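Local coordinates for uncharacterized protein (Parabacteroides merdae ATCC 43184, PDB 4OPW), which is of unknown function but is probably a cell-surface adhesin, built as a putative auto-transporter adhesin head of the pectate-lyase-like clan, at residues H42-V47 and I80-S85; N140-E145 and N162-N167; F99-P104 and V120-K125; D149-S154 and A171-T176. One frame throughout, in Å; residues are numbered along the deposited sequence. Where two conformers were deposited one is given.

Contact 1: residues H42-V47 and I80-S85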
loop_
_atom_site.group_PDB
_atom_site.type_symbol
_atom_site.label_atom_id
_atom_site.label_comp_id
_atom_site.label_asym_id
_atom_site.label_seq_id
_atom_site.Cartn_x
_atom_site.Cartn_y
_atom_site.Cartn_z
ATOM N N HIS A 42 0.081 3.403 21.936
ATOM C CA HIS A 42 -0.879 2.415 22.400
ATOM C C HIS A 42 -1.312 1.537 21.241
ATOM O O HIS A 42 -1.172 1.920 20.071
ATOM C CB HIS A 42 -2.115 3.076 23.041
ATOM C CG HIS A 42 -1.847 3.688 24.380
ATOM N ND1 HIS A 42 -1.449 5.005 24.500
ATOM C CD2 HIS A 42 -1.954 3.149 25.616
ATOM C CE1 HIS A 42 -1.306 5.227 25.801
ATOM N NE2 HIS A 42 -1.590 4.140 26.514
ATOM N N ILE A 43 -1.865 0.363 21.575
ATOM C CA ILE A 43 -2.480 -0.535 20.607
ATOM C C ILE A 43 -3.850 -0.918 21.167
ATOM O O ILE A 43 -3.973 -1.307 22.332
ATOM C CB ILE A 43 -1.604 -1.739 20.176
ATOM C CG1 ILE A 43 -2.264 -2.525 19.003
ATOM C CG2 ILE A 43 -1.198 -2.646 21.356
ATOM C CD1 ILE A 43 -1.279 -3.350 18.153
ATOM N N GLU A 44 -4.876 -0.745 20.339
ATOM C CA GLU A 44 -6.253 -1.045 20.691
ATOM C C GLU A 44 -6.735 -2.156 19.770
ATOM O O GLU A 44 -6.677 -2.016 18.540
ATOM C CB GLU A 44 -7.077 0.247 20.548
ATOM C CG GLU A 44 -8.458 0.180 21.155
ATOM C CD GLU A 44 -9.148 1.529 21.204
ATOM O OE1 GLU A 44 -9.247 2.191 20.147
ATOM O OE2 GLU A 44 -9.613 1.913 22.301
ATOM N N ILE A 45 -7.173 -3.279 20.376
ATOM C CA ILE A 45 -7.635 -4.472 19.663
ATOM C C ILE A 45 -9.106 -4.705 19.917
ATOM O O ILE A 45 -9.516 -4.807 21.081
ATOM C CB ILE A 45 -6.823 -5.757 20.088
ATOM C CG1 ILE A 45 -5.300 -5.589 19.964
ATOM C CG2 ILE A 45 -7.330 -7.059 19.378
ATOM C CD1 ILE A 45 -4.747 -5.415 18.509
ATOM N N THR A 46 -9.881 -4.860 18.829
ATOM C CA THR A 46 -11.282 -5.274 18.887
ATOM C C THR A 46 -11.382 -6.635 18.200
ATOM O O THR A 46 -11.041 -6.762 17.014
ATOM C CB THR A 46 -12.236 -4.239 18.254
ATOM O OG1 THR A 46 -12.017 -2.986 18.877
ATOM C CG2 THR A 46 -13.712 -4.632 18.412
ATOM N N VAL A 47 -11.857 -7.642 18.929
ATOM C CA VAL A 47 -12.032 -8.996 18.398
ATOM C C VAL A 47 -13.054 -9.701 19.307
ATOM O O VAL A 47 -13.368 -9.174 20.378
ATOM C CB VAL A 47 -10.645 -9.734 18.295
ATOM C CG1 VAL A 47 -10.101 -10.133 19.680
ATOM C CG2 VAL A 47 -10.708 -10.942 17.355
ATOM N N ILE A 80 -10.092 -5.563 14.589
ATOM C CA ILE A 80 -9.690 -4.174 14.382
ATOM C C ILE A 80 -8.459 -3.871 15.212
ATOM O O ILE A 80 -8.404 -4.211 16.392
ATOM C CB ILE A 80 -10.837 -3.159 14.732
ATOM C CG1 ILE A 80 -12.189 -3.534 14.065
ATOM C CG2 ILE A 80 -10.425 -1.697 14.381
ATOM C CD1 ILE A 80 -13.398 -2.669 14.593
ATOM N N VAL A 81 -7.476 -3.221 14.581
ATOM C CA VAL A 81 -6.250 -2.772 15.226
ATOM C C VAL A 81 -6.190 -1.250 15.084
ATOM O O VAL A 81 -6.360 -0.726 13.978
ATOM C CB VAL A 81 -4.988 -3.460 14.635
ATOM C CG1 VAL A 81 -3.701 -2.910 15.276
ATOM C CG2 VAL A 81 -5.069 -4.971 14.811
ATOM N N LYS A 82 -5.996 -0.535 16.204
ATOM C CA LYS A 82 -5.793 0.908 16.184
ATOM C C LYS A 82 -4.481 1.191 16.918
ATOM O O LYS A 82 -4.379 0.880 18.103
ATOM C CB LYS A 82 -6.969 1.674 16.812
ATOM C CG LYS A 82 -6.795 3.192 16.678
ATOM C CD LYS A 82 -7.906 3.983 17.350
ATOM C CE LYS A 82 -7.477 5.412 17.560
ATOM N NZ LYS A 82 -8.633 6.319 17.764
ATOM N N THR A 83 -3.462 1.747 16.225
ATOM C CA THR A 83 -2.184 1.985 16.915
ATOM C C THR A 83 -1.477 3.212 16.328
ATOM O O THR A 83 -1.930 3.779 15.334
ATOM C CB THR A 83 -1.307 0.712 16.876
ATOM O OG1 THR A 83 -0.215 0.841 17.783
ATOM C CG2 THR A 83 -0.830 0.357 15.471
ATOM N N ASN A 84 -0.396 3.638 16.965
ATOM C CA ASN A 84 0.367 4.798 16.526
ATOM C C ASN A 84 1.855 4.582 16.798
ATOM O O ASN A 84 2.226 3.772 17.664
ATOM C CB ASN A 84 -0.133 6.092 17.239
ATOM C CG ASN A 84 0.234 6.169 18.702
ATOM O OD1 ASN A 84 -0.244 5.375 19.522
ATOM N ND2 ASN A 84 1.110 7.120 19.066
ATOM N N SER A 85 2.699 5.337 16.085
ATOM C CA SER A 85 4.141 5.337 16.291
ATOM C C SER A 85 4.698 6.668 15.834
ATOM O O SER A 85 4.057 7.365 15.048
ATOM C CB SER A 85 4.805 4.185 15.545
ATOM O OG SER A 85 4.844 4.413 14.149
#
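Backbone hydrogen bonds join strands 42-46 and 80-85, which run antiparallel at 175°. Glu44 and Lys82 form one hydrogen-bonded pair, Thr46 and Ile80 the next. Within the second pair, Ile80 N donates to Thr46 O at 2.9 Å, in the carbonyl plane. Nearer His42 the bonding passes to side chains. Thr83 OG1, anti to its backbone N, donates to His42 O at 2.7 Å, from above the carbonyl plane. Asn84 OD1 accepts a hydrogen bond from His42 N at 3.1 Å, nearly straight at 166°. Asn84 CG sits in the crowded position between N and carbonyl carbon (chi1 72°), and ND2 is held by Ser37 and Ser39. At this N-terminal end of the pectate-lyase-like fold, strand 80-85 pairs antiparallel with 42-46 and in parallel with 31-36, on its way into the parallel coils. Apolar contacts fill the buried face. Val81 splits its methyls: CG1 meets Ile43 CD1 at 3.8 Å, and CG2 meets Ile45 CD1 at 3.7 Å. Ile57 of strand 55-60 packs on both isoleucines. The other face is more open. Glu44 and Lys82 lie side by side there, Glu44 OE1 against Lys82 CD at 3.6 Å. Their charged ends do not meet.

Contact 2: residues N140-E145 and N162-N167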
loop_
_atom_site.group_PDB
_atom_site.type_symbol
_atom_site.label_atom_id
_atom_site.label_comp_id
_atom_site.label_asym_id
_atom_site.label_seq_id
_atom_site.Cartn_x
_atom_site.Cartn_y
_atom_site.Cartn_z
ATOM N N ASN A 140 -5.233 -3.434 -3.781
ATOM C CA ASN A 140 -5.525 -2.085 -4.258
ATOM C C ASN A 140 -4.942 -1.064 -3.321
ATOM O O ASN A 140 -4.979 -1.234 -2.097
ATOM C CB ASN A 140 -7.040 -1.886 -4.381
ATOM C CG ASN A 140 -7.674 -2.775 -5.418
ATOM O OD1 ASN A 140 -7.495 -2.582 -6.622
ATOM N ND2 ASN A 140 -8.363 -3.813 -4.990
HETATM N N MSE A 141 -4.431 0.023 -3.884
HETATM C CA MSE A 141 -3.890 1.076 -3.055
HETATM C C MSE A 141 -4.427 2.431 -3.488
HETATM O O MSE A 141 -4.563 2.688 -4.687
HETATM C CB MSE A 141 -2.368 1.072 -3.106
HETATM C CG MSE A 141 -1.755 1.850 -1.980
HETATM SE SE MSE A 141 0.157 1.667 -2.247
HETATM C CE MSE A 141 0.459 0.032 -2.059
ATOM N N VAL A 142 -4.793 3.271 -2.512
ATOM C CA VAL A 142 -5.287 4.621 -2.779
ATOM C C VAL A 142 -4.453 5.600 -1.949
ATOM O O VAL A 142 -4.459 5.517 -0.713
ATOM C CB VAL A 142 -6.812 4.809 -2.522
ATOM C CG1 VAL A 142 -7.253 6.231 -2.887
ATOM C CG2 VAL A 142 -7.644 3.762 -3.275
ATOM N N VAL A 143 -3.777 6.538 -2.622
ATOM C CA VAL A 143 -2.960 7.567 -1.979
ATOM C C VAL A 143 -3.578 8.911 -2.337
ATOM O O VAL A 143 -3.570 9.303 -3.508
ATOM C CB VAL A 143 -1.448 7.472 -2.366
ATOM C CG1 VAL A 143 -0.640 8.557 -1.660
ATOM C CG2 VAL A 143 -0.870 6.073 -2.046
ATOM N N ASN A 144 -4.154 9.599 -1.347
ATOM C CA ASN A 144 -4.855 10.857 -1.597
ATOM C C ASN A 144 -3.931 11.992 -2.052
ATOM O O ASN A 144 -4.325 12.783 -2.917
ATOM C CB ASN A 144 -5.645 11.299 -0.360
ATOM C CG ASN A 144 -6.924 10.514 -0.134
ATOM O OD1 ASN A 144 -7.319 9.643 -0.926
ATOM N ND2 ASN A 144 -7.616 10.824 0.943
ATOM N N GLU A 145 -2.734 12.096 -1.472
ATOM C CA GLU A 145 -1.822 13.194 -1.806
ATOM C C GLU A 145 -0.406 12.814 -1.414
ATOM O O GLU A 145 -0.191 12.370 -0.280
ATOM C CB GLU A 145 -2.248 14.486 -1.075
ATOM C CG GLU A 145 -1.513 15.725 -1.563
ATOM C CD GLU A 145 -1.734 16.998 -0.772
ATOM O OE1 GLU A 145 -2.472 16.971 0.239
ATOM O OE2 GLU A 145 -1.157 18.034 -1.172
ATOM N N ASN A 162 -3.898 3.867 -7.178
ATOM C CA ASN A 162 -4.520 5.153 -7.488
ATOM C C ASN A 162 -3.837 6.242 -6.682
ATOM O O ASN A 162 -3.952 6.269 -5.461
ATOM C CB ASN A 162 -6.026 5.097 -7.197
ATOM C CG ASN A 162 -6.787 6.358 -7.535
ATOM O OD1 ASN A 162 -6.245 7.325 -8.066
ATOM N ND2 ASN A 162 -8.067 6.375 -7.195
ATOM N N LEU A 163 -3.104 7.122 -7.374
ATOM C CA LEU A 163 -2.362 8.252 -6.787
ATOM C C LEU A 163 -3.108 9.490 -7.206
ATOM O O LEU A 163 -2.983 9.936 -8.343
ATOM C CB LEU A 163 -0.899 8.269 -7.273
ATOM C CG LEU A 163 -0.100 6.958 -7.173
ATOM C CD1 LEU A 163 1.315 7.154 -7.695
ATOM C CD2 LEU A 163 -0.052 6.438 -5.717
ATOM N N LYS A 164 -3.998 9.953 -6.339
ATOM C CA LYS A 164 -4.954 11.024 -6.634
ATOM C C LYS A 164 -4.344 12.402 -6.912
ATOM O O LYS A 164 -4.860 13.120 -7.770
ATOM C CB LYS A 164 -5.948 11.165 -5.482
ATOM C CG LYS A 164 -6.899 9.975 -5.351
ATOM C CD LYS A 164 -7.984 10.274 -4.333
ATOM C CE LYS A 164 -9.040 9.198 -4.281
ATOM N NZ LYS A 164 -9.897 9.327 -3.074
ATOM N N ALA A 165 -3.300 12.801 -6.175
ATOM C CA ALA A 165 -2.721 14.138 -6.310
ATOM C C ALA A 165 -1.306 14.182 -5.832
ATOM O O ALA A 165 -0.900 13.351 -5.025
ATOM C CB ALA A 165 -3.550 15.142 -5.494
ATOM N N GLY A 166 -0.579 15.206 -6.270
ATOM C CA GLY A 166 0.775 15.398 -5.783
ATOM C C GLY A 166 1.865 15.629 -6.794
ATOM O O GLY A 166 1.604 15.968 -7.954
ATOM N N ASN A 167 3.108 15.469 -6.319
ATOM C CA ASN A 167 4.320 15.732 -7.077
ATOM C C ASN A 167 5.440 14.784 -6.743
ATOM O O ASN A 167 5.633 14.435 -5.588
ATOM C CB ASN A 167 4.807 17.172 -6.779
ATOM C CG ASN A 167 3.889 18.263 -7.275
ATOM O OD1 ASN A 167 4.055 18.789 -8.388
ATOM N ND2 ASN A 167 2.929 18.645 -6.444
#
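Three main-chain hydrogen bonds hold 140-145 to 162-167 in parallel. Asn162 N donates to Met141 O at 2.8 Å. Val143 N reaches Asn162 O at 2.9 Å, nearly along the C=O axis. Lys164 N closes the series on Val143 O, also nearly along the axis. On the buried face Leu163 CD2 lies alongside Val143, touching CB and CG2, each 3.8 Å from it. Leu163 CG stands beside the backbone N (chi1 -50°), which turns CD2 to its neighbour. On the outer face the extended Lys164 chain runs back obliquely over Val142. Its CE rests on Val142 CG1 at 3.7 Å. Its NZ makes a weak hydrogen bond of 3.4 Å to Asn144 OD1. The amide of Asn144 is held at its other end, where ND2 donates to Lys123 O in the preceding coil. Past the strands the two segments turn together, and Glu145 CA still points a C-H at Ala165 O, 3.4 Å away. Farther out, Leu133 of strand 130-136 packs on Leu163 and on Met141 (selenomethionine) from the facing sheet. Equivalent strands and turns stacked in parallel, with aliphatic side chains inside, are typical of the coils of a right-handed parallel beta-helix, the fold of the pectate-lyase-like clan.

Contact 3: residues F99-P104 and V120-K125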
loop_
_atom_site.group_PDB
_atom_site.type_symbol
_atom_site.label_atom_id
_atom_site.label_comp_id
_atom_site.label_asym_id
_atom_site.label_seq_id
_atom_site.Cartn_x
_atom_site.Cartn_y
_atom_site.Cartn_z
ATOM N N PHE A 99 -5.600 -1.601 5.407
ATOM C CA PHE A 99 -4.640 -0.733 6.099
ATOM C C PHE A 99 -5.032 0.706 5.818
ATOM O O PHE A 99 -5.127 1.094 4.655
ATOM C CB PHE A 99 -3.165 -0.985 5.708
ATOM C CG PHE A 99 -2.231 -0.062 6.458
ATOM C CD1 PHE A 99 -1.756 -0.402 7.724
ATOM C CD2 PHE A 99 -1.831 1.153 5.906
ATOM C CE1 PHE A 99 -0.900 0.457 8.425
ATOM C CE2 PHE A 99 -0.953 2.003 6.597
ATOM C CZ PHE A 99 -0.518 1.661 7.865
ATOM N N ILE A 100 -5.293 1.482 6.867
ATOM C CA ILE A 100 -5.646 2.890 6.702
ATOM C C ILE A 100 -4.711 3.770 7.528
ATOM O O ILE A 100 -4.610 3.578 8.745
ATOM C CB ILE A 100 -7.135 3.184 7.086
ATOM C CG1 ILE A 100 -8.156 2.392 6.204
ATOM C CG2 ILE A 100 -7.419 4.687 7.029
ATOM C CD1 ILE A 100 -9.629 2.494 6.668
ATOM N N ALA A 101 -4.058 4.756 6.884
ATOM C CA ALA A 101 -3.256 5.760 7.591
ATOM C C ALA A 101 -4.147 7.005 7.735
ATOM O O ALA A 101 -4.547 7.603 6.721
ATOM C CB ALA A 101 -1.970 6.063 6.831
ATOM N N ASN A 102 -4.525 7.340 8.979
ATOM C CA ASN A 102 -5.425 8.464 9.301
ATOM C C ASN A 102 -4.695 9.725 9.746
ATOM O O ASN A 102 -5.258 10.582 10.440
ATOM C CB ASN A 102 -6.420 8.039 10.368
ATOM C CG ASN A 102 -7.505 7.167 9.805
ATOM O OD1 ASN A 102 -8.093 7.479 8.761
ATOM N ND2 ASN A 102 -7.775 6.053 10.463
ATOM N N SER A 103 -3.442 9.832 9.355
ATOM C CA SER A 103 -2.615 10.996 9.650
ATOM C C SER A 103 -1.726 11.272 8.474
ATOM O O SER A 103 -1.467 10.348 7.700
ATOM C CB SER A 103 -1.744 10.715 10.884
ATOM O OG SER A 103 -0.667 9.858 10.533
ATOM N N PRO A 104 -1.114 12.474 8.386
ATOM C CA PRO A 104 -0.046 12.662 7.395
ATOM C C PRO A 104 1.119 11.727 7.739
ATOM O O PRO A 104 1.221 11.244 8.883
ATOM C CB PRO A 104 0.357 14.138 7.564
ATOM C CG PRO A 104 -0.761 14.785 8.328
ATOM C CD PRO A 104 -1.282 13.675 9.231
ATOM N N VAL A 120 -5.038 -0.706 0.783
ATOM C CA VAL A 120 -4.191 0.257 1.503
ATOM C C VAL A 120 -4.690 1.652 1.164
ATOM O O VAL A 120 -4.790 1.989 -0.011
ATOM C CB VAL A 120 -2.674 0.099 1.170
ATOM C CG1 VAL A 120 -1.841 1.244 1.784
ATOM C CG2 VAL A 120 -2.146 -1.273 1.604
ATOM N N GLN A 121 -5.069 2.434 2.179
ATOM C CA GLN A 121 -5.541 3.801 1.980
ATOM C C GLN A 121 -4.698 4.767 2.797
ATOM O O GLN A 121 -4.723 4.713 4.032
ATOM C CB GLN A 121 -7.032 3.968 2.332
ATOM C CG GLN A 121 -7.990 3.063 1.543
ATOM C CD GLN A 121 -9.349 3.069 2.189
ATOM O OE1 GLN A 121 -9.671 2.229 3.029
ATOM N NE2 GLN A 121 -10.151 4.035 1.848
ATOM N N LEU A 122 -3.931 5.638 2.115
ATOM C CA LEU A 122 -3.137 6.676 2.781
ATOM C C LEU A 122 -3.951 7.933 2.611
ATOM O O LEU A 122 -3.968 8.507 1.531
ATOM C CB LEU A 122 -1.705 6.771 2.229
ATOM C CG LEU A 122 -0.932 5.424 2.102
ATOM C CD1 LEU A 122 0.456 5.650 1.529
ATOM C CD2 LEU A 122 -0.879 4.635 3.444
ATOM N N LYS A 123 -4.767 8.259 3.624
ATOM C CA LYS A 123 -5.796 9.302 3.497
ATOM C C LYS A 123 -5.305 10.751 3.623
ATOM O O LYS A 123 -6.050 11.666 3.237
ATOM C CB LYS A 123 -6.929 9.050 4.503
ATOM C CG LYS A 123 -7.701 7.754 4.200
ATOM C CD LYS A 123 -9.012 7.692 4.957
ATOM C CE LYS A 123 -9.850 6.508 4.555
ATOM N NZ LYS A 123 -11.093 6.409 5.373
ATOM N N GLN A 124 -4.103 10.979 4.184
ATOM C CA GLN A 124 -3.577 12.343 4.348
ATOM C C GLN A 124 -2.191 12.461 3.718
ATOM O O GLN A 124 -1.591 11.446 3.341
ATOM C CB GLN A 124 -3.595 12.770 5.815
ATOM C CG GLN A 124 -5.016 13.084 6.307
ATOM C CD GLN A 124 -5.098 13.354 7.790
ATOM O OE1 GLN A 124 -5.764 12.639 8.536
ATOM N NE2 GLN A 124 -4.458 14.402 8.252
ATOM N N LYS A 125 -1.706 13.695 3.531
ATOM C CA LYS A 125 -0.477 13.946 2.784
ATOM C C LYS A 125 0.716 13.086 3.244
ATOM O O LYS A 125 1.054 13.030 4.425
ATOM C CB LYS A 125 -0.101 15.439 2.789
ATOM C CG LYS A 125 1.047 15.791 1.842
ATOM C CD LYS A 125 1.350 17.286 1.862
ATOM C CE LYS A 125 2.301 17.683 0.760
ATOM N NZ LYS A 125 2.484 19.156 0.699
HETATM O O HOH W 1 -10.548 6.753 8.047
HETATM O O HOH W 2 -1.838 9.183 4.948
#
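Lys123 leaves its turn with CB directed at the neighbouring segment. CB lies 3.6 Å from Ala101 O, the carbonyl that also accepts the lysine's own N-H. CG stands beside the backbone N (chi1 -66°), and the chain is extended from there. CG passes Ala101 O and Ile100 CG2. CD has Ile100 CG2 and Asn102 OD1 both near it, on the same side. Lys123 CE lies 3.9 Å from Ile100 CG2, so the methyl supports the shaft obliquely. At the tip, Lys123 NZ donates to a water. This water in turn donates to Asn102 OD1. The ammonium and the amide are thus joined through water.

Ahead of the turn, strands 99-101 and 120-122 run parallel, 3° apart. Gln121 N donates to Phe99 O at 2.8 Å, and Ala101 N to Gln121 O at 2.9 Å, both nearly along the C=O axis. On the inner face Leu122 CD2 touches Ala101 CB at 3.8 Å and comes to the edge of the Phe99 ring, near its plane, 4.1 Å from CE2. Ile24 and Phe26 of strand 23-27 pack on Phe99 from across the interior. On the outer face Gln121 OE1 lies against Ile100 CG1.

Beyond the strands a second water accepts a hydrogen bond from Gln124 N and donates to Ser103 O. Ser103 OG donates to Pro104 O and bonds Gln36 N.

The chemistry thus changes along the coil of this parallel beta-helix. Direct backbone bonds and apolar packing hold the strands. Where the segments spread at Asn102 and Lys123, CA atoms 5.9 Å apart, two waters supplement the direct bond from Lys123 N to Ala101 O.

Contact 4: residues D149-S154 and A171-T176. With EDO (1,2-ethanediol), chain E.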
loop_
_atom_site.group_PDB
_atom_site.type_symbol
_atom_site.label_atom_id
_atom_site.label_comp_id
_atom_site.label_asym_id
_atom_site.label_seq_id
_atom_site.Cartn_x
_atom_site.Cartn_y
_atom_site.Cartn_z
ATOM N N ASP A 149 10.634 12.864 -3.729
ATOM C CA ASP A 149 11.708 13.080 -4.685
ATOM C C ASP A 149 11.634 11.932 -5.684
ATOM O O ASP A 149 11.338 12.164 -6.850
ATOM C CB ASP A 149 13.072 13.194 -3.990
ATOM C CG ASP A 149 13.232 14.479 -3.198
ATOM O OD1 ASP A 149 12.753 15.539 -3.673
ATOM O OD2 ASP A 149 13.820 14.426 -2.099
ATOM N N LYS A 150 11.769 10.685 -5.207
ATOM C CA LYS A 150 11.671 9.497 -6.034
ATOM C C LYS A 150 10.385 8.738 -5.745
ATOM O O LYS A 150 10.111 8.414 -4.595
ATOM C CB LYS A 150 12.888 8.577 -5.807
ATOM C CG LYS A 150 12.905 7.333 -6.714
ATOM C CD LYS A 150 12.969 7.678 -8.233
ATOM C CE LYS A 150 12.625 6.489 -9.097
ATOM N NZ LYS A 150 13.653 5.406 -8.953
ATOM N N LEU A 151 9.619 8.431 -6.804
ATOM C CA LEU A 151 8.404 7.610 -6.716
ATOM C C LEU A 151 8.620 6.327 -7.499
ATOM O O LEU A 151 9.061 6.372 -8.659
ATOM C CB LEU A 151 7.191 8.386 -7.269
ATOM C CG LEU A 151 5.869 7.644 -7.400
ATOM C CD1 LEU A 151 5.340 7.180 -6.016
ATOM C CD2 LEU A 151 4.841 8.538 -8.081
ATOM N N GLU A 152 8.345 5.182 -6.863
ATOM C CA GLU A 152 8.417 3.862 -7.486
ATOM C C GLU A 152 7.077 3.208 -7.287
ATOM O O GLU A 152 6.576 3.125 -6.160
ATOM C CB GLU A 152 9.564 3.022 -6.945
ATOM C CG GLU A 152 10.917 3.579 -7.375
ATOM C CD GLU A 152 12.120 3.022 -6.644
ATOM O OE1 GLU A 152 11.957 2.032 -5.895
ATOM O OE2 GLU A 152 13.226 3.585 -6.810
ATOM N N CYS A 153 6.463 2.816 -8.418
ATOM C CA CYS A 153 5.174 2.155 -8.454
ATOM C C CYS A 153 5.282 0.927 -9.274
ATOM O O CYS A 153 5.657 0.970 -10.450
ATOM C CB CYS A 153 4.085 3.069 -8.990
ATOM S SG CYS A 153 3.496 4.280 -7.798
ATOM N N SER A 154 4.925 -0.181 -8.663
ATOM C CA SER A 154 4.942 -1.435 -9.396
ATOM C C SER A 154 3.750 -2.311 -9.089
ATOM O O SER A 154 3.322 -2.420 -7.926
ATOM C CB SER A 154 6.218 -2.205 -9.089
ATOM O OG SER A 154 7.359 -1.359 -9.176
ATOM N N ALA A 171 9.739 9.400 -11.435
ATOM C CA ALA A 171 8.845 8.277 -11.157
ATOM C C ALA A 171 9.152 7.106 -12.060
ATOM O O ALA A 171 9.379 7.290 -13.262
ATOM C CB ALA A 171 7.378 8.685 -11.309
ATOM N N ASP A 172 9.157 5.898 -11.471
ATOM C CA ASP A 172 9.299 4.644 -12.195
ATOM C C ASP A 172 7.996 3.901 -12.027
ATOM O O ASP A 172 7.660 3.510 -10.901
ATOM C CB ASP A 172 10.489 3.803 -11.693
ATOM C CG ASP A 172 11.877 4.356 -11.963
ATOM O OD1 ASP A 172 12.015 5.200 -12.873
ATOM O OD2 ASP A 172 12.832 3.908 -11.295
ATOM N N TYR A 173 7.223 3.786 -13.117
ATOM C CA TYR A 173 5.944 3.082 -13.114
ATOM C C TYR A 173 6.096 1.786 -13.858
ATOM O O TYR A 173 6.631 1.788 -14.979
ATOM C CB TYR A 173 4.840 3.925 -13.763
ATOM C CG TYR A 173 4.502 5.223 -13.069
ATOM C CD1 TYR A 173 3.844 5.229 -11.845
ATOM C CD2 TYR A 173 4.720 6.446 -13.697
ATOM C CE1 TYR A 173 3.461 6.423 -11.234
ATOM C CE2 TYR A 173 4.323 7.644 -13.106
ATOM C CZ TYR A 173 3.704 7.628 -11.867
ATOM O OH TYR A 173 3.279 8.794 -11.279
ATOM N N SER A 174 5.649 0.667 -13.262
ATOM C CA SER A 174 5.768 -0.621 -13.938
ATOM C C SER A 174 4.543 -1.491 -13.696
ATOM O O SER A 174 3.996 -1.497 -12.595
ATOM C CB SER A 174 7.025 -1.364 -13.488
ATOM O OG SER A 174 8.216 -0.661 -13.797
ATOM N N ILE A 175 4.088 -2.185 -14.758
ATOM C CA ILE A 175 2.963 -3.137 -14.714
ATOM C C ILE A 175 3.454 -4.412 -15.384
ATOM O O ILE A 175 3.935 -4.348 -16.526
ATOM C CB ILE A 175 1.614 -2.635 -15.328
ATOM C CG1 ILE A 175 1.048 -1.408 -14.557
ATOM C CG2 ILE A 175 0.546 -3.781 -15.372
ATOM C CD1 ILE A 175 0.110 -0.547 -15.355
ATOM N N THR A 176 3.300 -5.571 -14.704
ATOM C CA THR A 176 3.716 -6.860 -15.267
ATOM C C THR A 176 2.535 -7.814 -15.151
ATOM O O THR A 176 1.939 -7.900 -14.080
ATOM C CB THR A 176 4.995 -7.384 -14.571
ATOM O OG1 THR A 176 6.014 -6.379 -14.650
ATOM C CG2 THR A 176 5.509 -8.673 -15.205
HETATM C C1 EDO E . 9.701 15.969 0.025
HETATM O O1 EDO E . 9.857 17.381 -0.019
HETATM C C2 EDO E . 10.673 15.315 -0.970
HETATM O O2 EDO E . 10.472 15.871 -2.263
HETATM O O HOH W 3 8.462 0.581 -10.974
#
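Lys150 is bent twice, at chi2 (61°) and chi4 (-66°), and this carries its ammonium forward along the strand and across to strand 171-176. CG of both Glu152 and Asp172 lies beside the backbone N (chi1 near -70°), so their carboxylates reach the same spot. Lys150 NZ makes a salt bridge to each. It meets Asp172 OD2 at 2.9 Å from above the carboxylate plane, and Glu152 OE2 at 2.8 Å on the anti lone pair. The two acidic oxygens, Glu152 OE2 and Asp172 OD2, are only 4.5 Å apart, and the shared lysine probably offsets their repulsion. Lys130 adds a long, weak ion pair to Glu152.

The strands are neighbours in one parallel sheet of the beta-helix, on successive coils. Leu151, Cys153, Ala171 and Tyr173 face its interior. Backbone bonds alternate between the strands; Cys153 N to Asp172 O, 2.8 Å long, is nearly straight. Tyr173 leans toward the other strand. Cys153 CB meets the ring edge near its plane, 3.6 Å from Tyr173 CD1. The sulfur makes an oblique sulfur-aromatic contact with the same ring. Leu151 CD2 crosses near the phenol end, 3.6 Å from Tyr173 OH. Ile181 and Ala183 of strand 180-183 also touch the tyrosine.

Along the outer face a water donates to Cys153 O and bonds the hydroxyls of Ser154 and Ser174. At the strand start, 1,2-ethanediol, probably from the crystallisation liquor, donates from O2 to Asp149 OD1 at 2.7 Å and also bonds Glu127.

All four contacts are partly buried, each with an inner, mostly apolar face and a more open polar one. Contact 1 alone is antiparallel, near the N-terminal end; the others join successive parallel coils. Contacts 2 and 3 touch: Val142 N to Val120 O and Leu122 N to Val142 O are probable hydrogen bonds, so strands 119-122 and 139-147 are neighbours in one parallel sheet. Contact 4 lies on another sheet, and Leu163 CD1 of contact 2 packs inside against its Cys153 and Leu151. Outer chemistry differs: separated opposite charges in contact 1, a weak lysine-amide bond in contact 2, a water bridge in contact 3, and direct salt bridges in contact 4. Contacts 1 and 4 lie farthest apart, centres about 31 Å.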